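Local coordinates for protein beta sliding clamp (Streptococcus pneumoniae, PDB 2AWA) that forms a ring-shaped dimer around DNA and probably tethers DNA polymerases and other replication proteins to it, conferring processivity, at residues V214-S219 with F252-L257. Sequence-based numbering, arbitrary orientation.
Sequences VIPSRS and FYTRLL
Leu257 and Val214 meet through both backbone and side chain where the chain, having left strand 250-255, passes the end of strand 211-216. Leu257 N donates a nearly straight hydrogen bond to Val214 O (3.0 Å, 173° at the hydrogen), standing somewhat out of the carbonyl plane. A water beside it accepts from Val214 N and donates to Leu257 O, bridging the two. The two side chains cross at about a right angle: Val214 CG1, anti to its backbone N (chi1 -176°), reaches Leu257 CD1 at 3.8 Å. Leu257 CD1 also lies 4.1 Å from Pro216 CG. At the ring's CD, Pro216 comes within 3.1 Å of Arg255 O. Arg255 O also accepts a hydrogen bond from Thr254 OG1 (2.9 Å), which approaches in the carbonyl plane on a lone pair. Ile215 CG1 and Leu256 CD2 add apolar contact, their side chains running alongside each other.

Pro216 is the N-cap of helix 217-226; in the first turn of that helix Ser219 OG lies 2.7 Å from Thr254 OG1, while Ser219 O sits at the edge of the Phe252 ring, which also packs on Phe223 of the helix. Strands 211-216 and 250-255 both lie in the central domain but in different sheets, each running on into a neighbouring domain, and their short segments run at 106° to each other. With its own proton given to Arg255 O, Thr254 OG1 can meet Ser219 OG as an acceptor, although the serine proton is not settled. This buried hydroxyl pair and the Leu257-Val214 bond join the end of strand 250-255 to the strand-helix junction.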
# COMPACT_ATOMS: atom_id res chain seq x y z
N VAL B 214 -28.79 -17.91 1.12
CA VAL B 214 -27.40 -17.89 1.53
C VAL B 214 -26.63 -17.08 0.50
O VAL B 214 -26.64 -17.42 -0.69
CB VAL B 214 -26.81 -19.31 1.66
CG1 VAL B 214 -25.38 -19.24 2.18
CG2 VAL B 214 -27.63 -20.14 2.62
N ILE B 215 -25.97 -16.02 0.96
CA ILE B 215 -25.32 -15.08 0.06
C ILE B 215 -23.81 -15.16 0.21
O ILE B 215 -23.29 -14.95 1.28
CB ILE B 215 -25.79 -13.64 0.34
CG1 ILE B 215 -27.32 -13.55 0.34
CG2 ILE B 215 -25.21 -12.67 -0.70
CD1 ILE B 215 -27.85 -12.28 0.96
N PRO B 216 -23.07 -15.40 -0.88
CA PRO B 216 -21.61 -15.47 -0.71
C PRO B 216 -21.06 -14.28 0.05
O PRO B 216 -21.49 -13.17 -0.18
CB PRO B 216 -21.08 -15.48 -2.15
CG PRO B 216 -22.20 -16.08 -2.94
CD PRO B 216 -23.47 -15.64 -2.28
N SER B 217 -20.12 -14.51 0.96
CA SER B 217 -19.58 -13.40 1.76
C SER B 217 -18.79 -12.43 0.92
O SER B 217 -18.82 -11.25 1.20
CB SER B 217 -18.71 -13.91 2.91
OG SER B 217 -17.67 -14.69 2.39
N ARG B 218 -18.11 -12.91 -0.12
CA ARG B 218 -17.39 -12.03 -1.06
C ARG B 218 -18.34 -11.08 -1.79
O ARG B 218 -18.00 -9.92 -2.04
CB ARG B 218 -16.61 -12.86 -2.09
CG ARG B 218 -15.79 -12.02 -3.08
CD ARG B 218 -14.85 -12.88 -3.97
NE ARG B 218 -13.66 -13.42 -3.28
CZ ARG B 218 -13.38 -14.72 -3.15
N SER B 219 -19.52 -11.56 -2.15
CA SER B 219 -20.51 -10.70 -2.76
C SER B 219 -20.90 -9.61 -1.80
O SER B 219 -21.00 -8.44 -2.18
CB SER B 219 -21.73 -11.51 -3.18
OG SER B 219 -21.39 -12.44 -4.20
N PHE B 252 -27.20 -4.48 -8.77
CA PHE B 252 -26.12 -5.35 -8.32
C PHE B 252 -26.71 -6.74 -8.10
O PHE B 252 -27.52 -6.93 -7.17
CB PHE B 252 -25.56 -4.77 -7.03
CG PHE B 252 -24.51 -5.60 -6.36
CD1 PHE B 252 -23.23 -5.65 -6.85
CD2 PHE B 252 -24.78 -6.27 -5.18
CE1 PHE B 252 -22.24 -6.38 -6.20
CE2 PHE B 252 -23.78 -7.00 -4.52
CZ PHE B 252 -22.52 -7.05 -5.04
N TYR B 253 -26.38 -7.67 -8.99
CA TYR B 253 -26.86 -9.05 -8.89
C TYR B 253 -25.76 -9.93 -8.33
O TYR B 253 -24.59 -9.69 -8.56
CB TYR B 253 -27.24 -9.62 -10.26
CG TYR B 253 -28.22 -8.83 -11.06
CD1 TYR B 253 -27.83 -7.69 -11.75
CD2 TYR B 253 -29.54 -9.26 -11.19
CE1 TYR B 253 -28.73 -6.97 -12.52
CE2 TYR B 253 -30.45 -8.54 -11.96
CZ TYR B 253 -30.04 -7.39 -12.61
OH TYR B 253 -30.94 -6.68 -13.37
N THR B 254 -26.15 -10.95 -7.59
CA THR B 254 -25.22 -11.96 -7.10
C THR B 254 -25.90 -13.30 -7.14
O THR B 254 -27.14 -13.42 -7.09
CB THR B 254 -24.73 -11.68 -5.63
OG1 THR B 254 -23.93 -12.77 -5.15
CG2 THR B 254 -25.89 -11.47 -4.66
N ARG B 255 -25.07 -14.33 -7.24
CA ARG B 255 -25.53 -15.69 -7.12
C ARG B 255 -25.87 -15.96 -5.67
O ARG B 255 -25.33 -15.33 -4.76
CB ARG B 255 -24.45 -16.67 -7.55
CG ARG B 255 -24.19 -16.68 -9.03
CD ARG B 255 -22.86 -17.34 -9.33
NE ARG B 255 -22.88 -18.77 -9.04
CZ ARG B 255 -23.32 -19.71 -9.88
NH1 ARG B 255 -23.80 -19.38 -11.08
NH2 ARG B 255 -23.29 -20.99 -9.51
N LEU B 256 -26.78 -16.90 -5.48
CA LEU B 256 -27.05 -17.49 -4.20
C LEU B 256 -26.40 -18.86 -4.15
O LEU B 256 -26.18 -19.50 -5.17
CB LEU B 256 -28.57 -17.59 -4.01
CG LEU B 256 -29.27 -16.23 -3.93
CD1 LEU B 256 -30.77 -16.36 -3.69
CD2 LEU B 256 -28.62 -15.35 -2.84
N LEU B 257 -26.10 -19.31 -2.95
CA LEU B 257 -25.62 -20.65 -2.75
C LEU B 257 -26.77 -21.63 -2.55
O LEU B 257 -27.46 -21.57 -1.56
CB LEU B 257 -24.68 -20.68 -1.55
CG LEU B 257 -23.42 -19.87 -1.83
CD1 LEU B 257 -22.76 -19.39 -0.55
CD2 LEU B 257 -22.46 -20.67 -2.65
O HOH W 1 -29.33 -19.25 -1.18